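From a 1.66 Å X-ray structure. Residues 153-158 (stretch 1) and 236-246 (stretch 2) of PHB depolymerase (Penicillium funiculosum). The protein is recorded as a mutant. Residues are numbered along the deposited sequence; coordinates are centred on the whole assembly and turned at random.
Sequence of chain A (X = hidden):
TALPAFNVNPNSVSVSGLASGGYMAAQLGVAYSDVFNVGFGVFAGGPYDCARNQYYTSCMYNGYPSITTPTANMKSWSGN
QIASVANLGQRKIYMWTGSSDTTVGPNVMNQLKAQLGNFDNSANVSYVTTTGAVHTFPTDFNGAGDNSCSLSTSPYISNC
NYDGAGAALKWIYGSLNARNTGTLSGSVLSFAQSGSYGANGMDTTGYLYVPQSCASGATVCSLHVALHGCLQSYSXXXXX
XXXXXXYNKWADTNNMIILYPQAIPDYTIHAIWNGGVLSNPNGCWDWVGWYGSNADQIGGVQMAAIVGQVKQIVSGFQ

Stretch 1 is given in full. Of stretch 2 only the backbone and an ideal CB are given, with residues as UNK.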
# COMPACT_ATOMS: atom_id res chain seq x y z
N THR A 153 11.29 9.79 11.89
CA THR A 153 11.68 8.83 12.91
C THR A 153 10.43 8.07 13.36
O THR A 153 9.31 8.50 13.08
CB THR A 153 12.34 9.55 14.12
OG1 THR A 153 12.86 8.59 15.04
CG2 THR A 153 11.32 10.43 14.83
N SER A 154 10.61 6.94 14.04
CA SER A 154 9.48 6.11 14.44
C SER A 154 8.44 6.96 15.18
O SER A 154 8.80 7.85 15.96
CB SER A 154 9.95 4.97 15.35
OG SER A 154 8.87 4.10 15.68
N PRO A 155 7.14 6.68 14.98
CA PRO A 155 6.56 5.63 14.13
C PRO A 155 6.38 5.98 12.65
O PRO A 155 5.72 5.24 11.92
CB PRO A 155 5.23 5.37 14.81
CG PRO A 155 4.81 6.77 15.16
CD PRO A 155 6.09 7.38 15.73
N TYR A 156 6.95 7.10 12.22
CA TYR A 156 6.78 7.58 10.85
C TYR A 156 5.31 7.81 10.51
O TYR A 156 4.85 7.50 9.41
CB TYR A 156 7.41 6.60 9.86
CG TYR A 156 8.86 6.32 10.16
CD1 TYR A 156 9.24 5.23 10.94
CD2 TYR A 156 9.87 7.18 9.71
CE1 TYR A 156 10.57 4.99 11.25
CE2 TYR A 156 11.20 6.95 10.02
CZ TYR A 156 11.54 5.86 10.79
OH TYR A 156 12.86 5.62 11.11
N ILE A 157 4.57 8.35 11.48
CA ILE A 157 3.20 8.80 11.27
C ILE A 157 3.10 10.16 11.96
O ILE A 157 3.49 10.30 13.11
CB ILE A 157 2.19 7.84 11.93
CG1 ILE A 157 2.40 6.41 11.41
CG2 ILE A 157 0.77 8.30 11.63
CD1 ILE A 157 1.61 5.37 12.18
N SER A 158 2.59 11.16 11.25
CA SER A 158 2.70 12.54 11.72
C SER A 158 1.43 13.34 11.51
O SER A 158 0.59 13.00 10.66
CB SER A 158 3.84 13.26 10.99
OG SER A 158 5.08 12.59 11.16
N UNK A 236 6.70 -3.87 15.31
CA UNK A 236 7.53 -2.70 15.61
C UNK A 236 6.80 -1.64 16.43
O UNK A 236 7.34 -1.12 17.40
CB UNK A 236 8.03 -2.07 14.31
N UNK A 237 5.57 -1.32 16.04
CA UNK A 237 4.85 -0.20 16.64
C UNK A 237 3.44 -0.57 17.10
O UNK A 237 2.60 0.31 17.32
CB UNK A 237 4.77 0.96 15.64
N UNK A 238 3.19 -1.86 17.26
CA UNK A 238 1.87 -2.30 17.67
C UNK A 238 0.79 -1.82 16.72
O UNK A 238 0.96 -1.88 15.50
CB UNK A 238 1.57 -1.81 19.09
N UNK A 239 -0.32 -1.32 17.26
CA UNK A 239 -1.46 -0.96 16.44
C UNK A 239 -1.41 0.48 15.94
O UNK A 239 -2.41 1.01 15.46
CB UNK A 239 -2.75 -1.18 17.23
N UNK A 240 -0.26 1.12 16.04
CA UNK A 240 -0.18 2.54 15.69
C UNK A 240 -0.45 2.87 14.23
O UNK A 240 -1.02 3.92 13.93
CB UNK A 240 1.21 3.07 16.06
N UNK A 241 -0.06 2.00 13.30
CA UNK A 241 -0.37 2.29 11.90
C UNK A 241 -1.87 2.12 11.68
O UNK A 241 -2.51 2.93 11.01
CB UNK A 241 0.42 1.38 10.96
N UNK A 242 -2.43 1.07 12.26
CA UNK A 242 -3.85 0.79 12.11
C UNK A 242 -4.71 1.95 12.63
O UNK A 242 -5.74 2.28 12.04
CB UNK A 242 -4.21 -0.50 12.84
N UNK A 243 -4.27 2.57 13.72
CA UNK A 243 -5.08 3.58 14.40
C UNK A 243 -4.72 5.02 14.05
O UNK A 243 -5.60 5.88 13.99
CB UNK A 243 -4.95 3.39 15.91
N UNK A 244 -3.44 5.28 13.83
CA UNK A 244 -2.95 6.66 13.71
C UNK A 244 -2.97 7.22 12.29
O UNK A 244 -2.75 8.42 12.10
CB UNK A 244 -1.52 6.74 14.25
N UNK A 245 -3.22 6.37 11.29
CA UNK A 245 -3.15 6.81 9.90
C UNK A 245 -4.44 7.48 9.43
O UNK A 245 -4.41 8.30 8.51
CB UNK A 245 -2.83 5.62 8.99
N UNK A 246 -5.56 7.12 10.04
CA UNK A 246 -6.81 7.79 9.72
C UNK A 246 -7.68 7.15 8.65
O UNK A 246 -8.71 7.70 8.30
CB UNK A 246 -6.49 9.22 9.28

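Stretch 1 offers an apolar surface: the ring of Pro 155, which follows a cis peptide bond, and the side chain of Ile 157, with Ser 154 OG beside the proline. Position 236 directs its CB toward this surface, yet nothing lies within 5.5 Å of it, so the site is permissive; it holds Ser 236, which makes no contact.

At position 237 the CB points toward stretch 1 and lies 4.5 Å from Pro 155 CB. Several aliphatic residues could cover the proline here. The residue is Ile 237, whose CG2 (4.0 Å) and CD1 (4.2 Å) both pack on Pro 155 CB; CG2 also lies 3.8 Å from Ser 154 OG, and CD1 4.5 Å from Ile 157 CD1.

The backbone at position 238 has positive phi (57°) in a type II' turn running from 237 to 240, which favours glycine, and Gly 238 is found. Position 239, out of reach of stretch 1, directly precedes a helix, where Ser, Thr, Asp or Asn would be usual. Ser 239 makes no capping bond with its side chain.

Position 240 points toward stretch 1, its CB 4.5 Å from Ile 157 CD1 and 4.8 Å from Pro 155 CB. Aliphatic residues, or a long chain with an apolar stem, would suit. Arg 240 supplies such a stem: its CD comes within 4.4 Å of Pro 155 CB. Beyond CD the chain leads away from the proline, and the guanidinium makes no contact with stretch 1. Its backbone O is 3.5 Å from Ile 157 CD1.

At position 241 the CB points sideways, 4.3 Å from Ile 157 CD1, and a sizeable apolar group could flank that methyl. Phe 241 does so, its CD1 lying 4.2 Å from Ile 157 CD1 in an oblique approach.

Position 242 points away and 243 sideways, so stretch 1 does not choose between polar and apolar residues at either. They are Ile 242 and Gln 243, whose OE1 accepts a hydrogen bond from Ser 239 OG at 2.9 Å.

Position 244 sets its CB 3.8 Å from Ile 157 CG2, close enough for packing by the CB of many residues, polar ones included. In Asn 244 the CB makes this contact.

Position 245 points sideways, with CB 5.2 Å from Ile 157 CG2; a small or branched residue carrying a methyl fits. Thr 245 places CG2 4.3 Å from Ile 157 CD1, while OG1 donates to Phe 241 O at 2.7 Å. At position 246, phi is 94° and a CB would jam against the preceding carbonyl O, calling for Gly 246.

Stretch 2, residues 236-246: SIGSRFIQNTG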
# COMPACT_ATOMS: atom_id res chain seq x y z
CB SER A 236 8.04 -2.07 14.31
OG SER A 236 8.91 -2.95 13.62
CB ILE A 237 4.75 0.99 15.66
CG1 ILE A 237 4.06 0.55 14.37
CG2 ILE A 237 6.14 1.53 15.36
CD1 ILE A 237 3.84 1.67 13.37
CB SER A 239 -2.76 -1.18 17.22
OG SER A 239 -2.85 -0.30 18.33
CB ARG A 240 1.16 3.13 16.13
CG ARG A 240 1.29 3.29 17.63
CD ARG A 240 2.42 4.24 18.00
NE ARG A 240 2.60 4.35 19.45
CZ ARG A 240 1.68 4.79 20.29
NH1 ARG A 240 0.49 5.18 19.84
NH2 ARG A 240 1.94 4.86 21.59
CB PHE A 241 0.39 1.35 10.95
CG PHE A 241 0.30 1.78 9.50
CD1 PHE A 241 1.24 2.66 8.97
CD2 PHE A 241 -0.73 1.32 8.69
CE1 PHE A 241 1.15 3.08 7.63
CE2 PHE A 241 -0.83 1.74 7.36
CZ PHE A 241 0.11 2.62 6.83
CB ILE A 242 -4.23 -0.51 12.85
CG1 ILE A 242 -3.54 -1.69 12.17
CG2 ILE A 242 -5.75 -0.69 12.86
CD1 ILE A 242 -3.54 -2.96 12.99
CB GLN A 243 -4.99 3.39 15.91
CG GLN A 243 -5.53 2.07 16.41
CD GLN A 243 -5.47 1.96 17.92
OE1 GLN A 243 -4.40 2.09 18.52
NE2 GLN A 243 -6.62 1.72 18.55
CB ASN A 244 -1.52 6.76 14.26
CG ASN A 244 -1.47 6.74 15.78
OD1 ASN A 244 -2.31 6.13 16.44
ND2 ASN A 244 -0.46 7.39 16.34
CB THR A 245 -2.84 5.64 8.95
OG1 THR A 245 -3.74 4.55 9.22
CG2 THR A 245 -1.40 5.17 9.14
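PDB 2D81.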